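Local coordinates for putative branched-chain amino acid ABC transporter, periplasmic branched-chain amino acid-binding protein (Pseudomonas protegens Pf-5, PDB 4RU0), which probably serves as the periplasmic solute-binding component of an ABC transporter, capturing branched-chain amino acids or related small molecules for uptake, at residues Q52-I64 against S324-V338. Numbering follows the deposited sequence.
Sequences QVWAGMIDYLNYI and SVYYNSGLVNAAVAV
With chi1 at -176°, Tyr-327 swings its ring away from its own backbone N and lays one face over Gly-56, whose CA stands 3.8 Å from the ring centroid in a CH-pi contact. Tyr-60 makes the same choice of first torsion (-174°) and drives its ring as a knob among Leu-331, Ala-334, Ala-335 and Val-338. The helices come closest where two glycines meet: Gly-56 CA and Gly-330 CA are 4.2 Å apart, and the axes approach to 6.5 Å at a crossing angle of -41°. Backbone meets backbone here, with CA-H...O contacts such as Gly-330 CA to Val-53 O, 3.4 Å. Beyond the ring, Tyr-327 OH donates to the anti lone pair of Asp-59 OD1 (3.1 Å), while Asp-59 OD2 accepts from Asp-315 N. At the helix start, N-cap Ser-324 OG donates to Gln-52 OE1 (2.8 Å) and accepts from Tyr-327 N, gripped from both helices. Gln-52 NE2 binds Glu-274 and Ser-48 O. Val-53 lies near the bound pentaoxaheptadecane. The pair packs within a periplasmic-binding-protein lobe: helix 299-309 meets Asp-59 and Tyr-327, and Ile-58 and Leu-61 rest on strands 34-40 and 76-82.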
loop_
_atom_site.group_PDB
_atom_site.type_symbol
_atom_site.label_atom_id
_atom_site.label_comp_id
_atom_site.label_asym_id
_atom_site.label_seq_id
_atom_site.Cartn_x
_atom_site.Cartn_y
_atom_site.Cartn_z
ATOM N N GLN A 52 -2.713 15.333 -0.076
ATOM C CA GLN A 52 -1.297 15.103 -0.331
ATOM C C GLN A 52 -1.104 13.901 -1.253
ATOM O O GLN A 52 -0.226 13.912 -2.122
ATOM C CB GLN A 52 -0.544 14.904 0.983
ATOM C CG GLN A 52 -0.648 16.088 1.927
ATOM C CD GLN A 52 -0.057 15.799 3.289
ATOM O OE1 GLN A 52 1.109 15.416 3.404
ATOM N NE2 GLN A 52 -0.866 15.966 4.332
ATOM N N VAL A 53 -1.930 12.874 -1.065
ATOM C CA VAL A 53 -1.901 11.698 -1.928
ATOM C C VAL A 53 -2.318 12.031 -3.364
ATOM O O VAL A 53 -1.641 11.643 -4.320
ATOM C CB VAL A 53 -2.821 10.579 -1.403
ATOM C CG1 VAL A 53 -2.688 9.340 -2.272
ATOM C CG2 VAL A 53 -2.494 10.250 0.047
ATOM N N TRP A 54 -3.432 12.744 -3.514
ATOM C CA TRP A 54 -3.943 13.067 -4.846
ATOM C C TRP A 54 -2.949 13.941 -5.598
ATOM O O TRP A 54 -2.724 13.749 -6.797
ATOM C CB TRP A 54 -5.309 13.766 -4.774
ATOM C CG TRP A 54 -6.229 13.299 -3.671
ATOM C CD1 TRP A 54 -7.040 14.088 -2.902
ATOM C CD2 TRP A 54 -6.434 11.951 -3.213
ATOM N NE1 TRP A 54 -7.735 13.318 -1.999
ATOM C CE2 TRP A 54 -7.380 12.005 -2.167
ATOM C CE3 TRP A 54 -5.915 10.706 -3.586
ATOM C CZ2 TRP A 54 -7.811 10.867 -1.491
ATOM C CZ3 TRP A 54 -6.340 9.581 -2.911
ATOM C CH2 TRP A 54 -7.280 9.667 -1.876
ATOM N N ALA A 55 -2.349 14.891 -4.885
ATOM C CA ALA A 55 -1.373 15.798 -5.476
ATOM C C ALA A 55 -0.170 15.031 -6.017
ATOM O O ALA A 55 0.439 15.434 -7.010
ATOM C CB ALA A 55 -0.931 16.835 -4.460
ATOM N N GLY A 56 0.164 13.921 -5.363
ATOM C CA GLY A 56 1.231 13.053 -5.828
ATOM C C GLY A 56 0.875 12.372 -7.139
ATOM O O GLY A 56 1.689 12.320 -8.064
HETATM N N MSE A 57 -0.326 11.827 -7.197
HETATM C CA MSE A 57 -0.791 11.197 -8.398
HETATM C C MSE A 57 -0.910 12.196 -9.515
HETATM O O MSE A 57 -0.462 11.928 -10.634
HETATM C CB MSE A 57 -2.162 10.635 -8.073
HETATM C CG MSE A 57 -2.087 9.228 -7.505
HETATM SE SE MSE A 57 -3.858 8.700 -6.880
HETATM C CE MSE A 57 -3.910 7.044 -7.900
ATOM N N ILE A 58 -1.483 13.352 -9.237
ATOM C CA ILE A 58 -1.656 14.328 -10.281
ATOM C C ILE A 58 -0.325 14.835 -10.841
ATOM O O ILE A 58 -0.144 14.859 -12.046
ATOM C CB ILE A 58 -2.522 15.507 -9.796
ATOM C CG1 ILE A 58 -3.950 15.040 -9.532
ATOM C CG2 ILE A 58 -2.551 16.612 -10.830
ATOM C CD1 ILE A 58 -4.732 15.924 -8.591
ATOM N N ASP A 59 0.620 15.175 -9.972
ATOM C CA ASP A 59 1.866 15.745 -10.443
ATOM C C ASP A 59 2.606 14.746 -11.288
ATOM O O ASP A 59 3.180 15.101 -12.301
ATOM C CB ASP A 59 2.728 16.277 -9.302
ATOM C CG ASP A 59 2.118 17.475 -8.635
ATOM O OD1 ASP A 59 2.528 17.836 -7.517
ATOM O OD2 ASP A 59 1.210 18.069 -9.227
ATOM N N TYR A 60 2.601 13.488 -10.880
ATOM C CA TYR A 60 3.256 12.471 -11.687
ATOM C C TYR A 60 2.583 12.299 -13.049
ATOM O O TYR A 60 3.254 12.042 -14.044
ATOM C CB TYR A 60 3.427 11.148 -10.962
ATOM C CG TYR A 60 4.231 10.173 -11.763
ATOM C CD1 TYR A 60 5.571 10.385 -11.997
ATOM C CD2 TYR A 60 3.651 9.062 -12.315
ATOM C CE1 TYR A 60 6.315 9.498 -12.744
ATOM C CE2 TYR A 60 4.386 8.177 -13.067
ATOM C CZ TYR A 60 5.719 8.404 -13.275
ATOM O OH TYR A 60 6.445 7.526 -14.025
ATOM N N LEU A 61 1.257 12.401 -13.075
ATOM C CA LEU A 61 0.520 12.298 -14.333
ATOM C C LEU A 61 0.811 13.517 -15.206
ATOM O O LEU A 61 0.972 13.403 -16.424
ATOM C CB LEU A 61 -0.988 12.174 -14.085
ATOM C CG LEU A 61 -1.514 10.887 -13.439
ATOM C CD1 LEU A 61 -3.015 10.979 -13.206
ATOM C CD2 LEU A 61 -1.182 9.673 -14.286
ATOM N N ASN A 62 0.873 14.681 -14.567
ATOM C CA ASN A 62 1.214 15.919 -15.249
ATOM C C ASN A 62 2.593 15.814 -15.889
ATOM O O ASN A 62 2.779 16.150 -17.062
ATOM C CB ASN A 62 1.170 17.093 -14.268
ATOM C CG ASN A 62 0.439 18.294 -14.831
ATOM O OD1 ASN A 62 0.477 18.552 -16.035
ATOM N ND2 ASN A 62 -0.241 19.030 -13.960
ATOM N N TYR A 63 3.546 15.326 -15.099
ATOM C CA TYR A 63 4.922 15.121 -15.533
ATOM C C TYR A 63 5.013 14.231 -16.769
ATOM O O TYR A 63 5.699 14.565 -17.730
ATOM C CB TYR A 63 5.749 14.520 -14.386
ATOM C CG TYR A 63 7.104 13.997 -14.804
ATOM C CD1 TYR A 63 8.201 14.844 -14.892
ATOM C CD2 TYR A 63 7.288 12.653 -15.108
ATOM C CE1 TYR A 63 9.442 14.369 -15.278
ATOM C CE2 TYR A 63 8.522 12.171 -15.495
ATOM C CZ TYR A 63 9.595 13.030 -15.579
ATOM O OH TYR A 63 10.823 12.546 -15.964
ATOM N N ILE A 64 4.319 13.097 -16.737
ATOM C CA ILE A 64 4.347 12.141 -17.843
ATOM C C ILE A 64 3.872 12.775 -19.154
ATOM O O ILE A 64 4.439 12.520 -20.217
ATOM C CB ILE A 64 3.484 10.899 -17.526
ATOM C CG1 ILE A 64 4.138 10.073 -16.419
ATOM C CG2 ILE A 64 3.281 10.038 -18.764
ATOM C CD1 ILE A 64 5.451 9.439 -16.825
ATOM N N SER A 324 6.311 13.891 1.734
ATOM C CA SER A 324 5.551 13.255 2.789
ATOM C C SER A 324 5.120 11.900 2.318
ATOM O O SER A 324 4.951 11.686 1.139
ATOM C CB SER A 324 4.351 14.096 3.207
ATOM O OG SER A 324 3.204 13.827 2.430
ATOM N N VAL A 325 4.956 10.975 3.247
ATOM C CA VAL A 325 4.686 9.586 2.904
ATOM C C VAL A 325 3.391 9.504 2.090
ATOM O O VAL A 325 3.260 8.713 1.188
ATOM C CB VAL A 325 4.716 8.676 4.160
ATOM C CG1 VAL A 325 4.213 7.270 3.907
ATOM C CG2 VAL A 325 6.095 8.655 4.774
ATOM N N TYR A 326 2.450 10.351 2.445
ATOM C CA TYR A 326 1.222 10.468 1.717
ATOM C C TYR A 326 1.458 10.911 0.273
ATOM O O TYR A 326 0.899 10.341 -0.643
ATOM C CB TYR A 326 0.335 11.466 2.435
ATOM C CG TYR A 326 -0.178 10.963 3.750
ATOM C CD1 TYR A 326 -0.634 9.678 3.877
ATOM C CD2 TYR A 326 -0.214 11.774 4.863
ATOM C CE1 TYR A 326 -1.114 9.203 5.076
ATOM C CE2 TYR A 326 -0.688 11.307 6.071
ATOM C CZ TYR A 326 -1.143 10.017 6.168
ATOM O OH TYR A 326 -1.634 9.530 7.354
ATOM N N TYR A 327 2.323 11.890 0.070
ATOM C CA TYR A 327 2.630 12.355 -1.264
ATOM C C TYR A 327 3.294 11.273 -2.076
ATOM O O TYR A 327 3.055 11.130 -3.256
ATOM C CB TYR A 327 3.500 13.617 -1.220
ATOM C CG TYR A 327 3.781 14.199 -2.575
ATOM C CD1 TYR A 327 4.711 13.625 -3.408
ATOM C CD2 TYR A 327 3.095 15.306 -3.029
ATOM C CE1 TYR A 327 4.956 14.138 -4.649
ATOM C CE2 TYR A 327 3.333 15.829 -4.272
ATOM C CZ TYR A 327 4.267 15.244 -5.075
ATOM O OH TYR A 327 4.520 15.753 -6.314
ATOM N N ASN A 328 4.159 10.522 -1.434
ATOM C CA ASN A 328 4.944 9.507 -2.123
ATOM C C ASN A 328 4.129 8.269 -2.461
ATOM O O ASN A 328 4.442 7.559 -3.416
ATOM C CB ASN A 328 6.162 9.124 -1.284
ATOM C CG ASN A 328 7.163 10.260 -1.164
ATOM O OD1 ASN A 328 6.839 11.420 -1.432
ATOM N ND2 ASN A 328 8.386 9.931 -0.762
ATOM N N SER A 329 3.087 8.006 -1.678
ATOM C CA SER A 329 2.180 6.915 -2.001
ATOM C C SER A 329 1.438 7.270 -3.283
ATOM O O SER A 329 1.177 6.408 -4.115
ATOM C CB SER A 329 1.201 6.641 -0.856
ATOM O OG SER A 329 0.320 7.729 -0.655
ATOM N N GLY A 330 1.118 8.551 -3.440
ATOM C CA GLY A 330 0.492 9.036 -4.654
ATOM C C GLY A 330 1.391 8.811 -5.856
ATOM O O GLY A 330 0.932 8.385 -6.918
ATOM N N LEU A 331 2.678 9.089 -5.681
ATOM C CA LEU A 331 3.659 8.895 -6.743
ATOM C C LEU A 331 3.776 7.429 -7.150
ATOM O O LEU A 331 3.842 7.107 -8.332
ATOM C CB LEU A 331 5.028 9.424 -6.306
ATOM C CG LEU A 331 5.130 10.929 -6.057
ATOM C CD1 LEU A 331 6.509 11.291 -5.541
ATOM C CD2 LEU A 331 4.819 11.703 -7.334
ATOM N N VAL A 332 3.796 6.546 -6.161
ATOM C CA VAL A 332 3.976 5.125 -6.423
ATOM C C VAL A 332 2.680 4.512 -6.961
ATOM O O VAL A 332 2.703 3.655 -7.847
ATOM C CB VAL A 332 4.452 4.385 -5.151
ATOM C CG1 VAL A 332 4.286 2.880 -5.292
ATOM C CG2 VAL A 332 5.904 4.739 -4.870
ATOM N N ASN A 333 1.552 4.977 -6.434
ATOM C CA ASN A 333 0.240 4.554 -6.912
ATOM C C ASN A 333 0.062 4.868 -8.398
ATOM O O ASN A 333 -0.419 4.037 -9.166
ATOM C CB ASN A 333 -0.865 5.233 -6.099
ATOM C CG ASN A 333 -2.121 4.395 -6.005
ATOM O OD1 ASN A 333 -2.062 3.165 -6.007
ATOM N ND2 ASN A 333 -3.271 5.059 -5.926
ATOM N N ALA A 334 0.471 6.070 -8.794
ATOM C CA ALA A 334 0.319 6.525 -10.169
ATOM C C ALA A 334 1.293 5.825 -11.111
ATOM O O ALA A 334 0.956 5.532 -12.257
ATOM C CB ALA A 334 0.504 8.031 -10.248
ATOM N N ALA A 335 2.500 5.558 -10.626
ATOM C CA ALA A 335 3.537 4.960 -11.456
ATOM C C ALA A 335 3.199 3.519 -11.832
ATOM O O ALA A 335 3.491 3.070 -12.946
ATOM C CB ALA A 335 4.875 5.016 -10.745
ATOM N N VAL A 336 2.585 2.803 -10.896
ATOM C CA VAL A 336 2.215 1.409 -11.108
ATOM C C VAL A 336 1.240 1.289 -12.273
ATOM O O VAL A 336 1.415 0.457 -13.162
ATOM C CB VAL A 336 1.596 0.797 -9.840
ATOM C CG1 VAL A 336 0.927 -0.534 -10.146
ATOM C CG2 VAL A 336 2.659 0.623 -8.780
ATOM N N ALA A 337 0.226 2.142 -12.266
ATOM C CA ALA A 337 -0.754 2.163 -13.335
ATOM C C ALA A 337 -0.100 2.554 -14.658
ATOM O O ALA A 337 -0.342 1.920 -15.687
ATOM C CB ALA A 337 -1.883 3.117 -12.991
ATOM N N VAL A 338 0.739 3.586 -14.618
ATOM C CA VAL A 338 1.448 4.069 -15.804
ATOM C C VAL A 338 2.313 2.980 -16.440
ATOM O O VAL A 338 2.289 2.797 -17.657
ATOM C CB VAL A 338 2.329 5.293 -15.469
ATOM C CG1 VAL A 338 3.307 5.580 -16.595
ATOM C CG2 VAL A 338 1.463 6.509 -15.196
#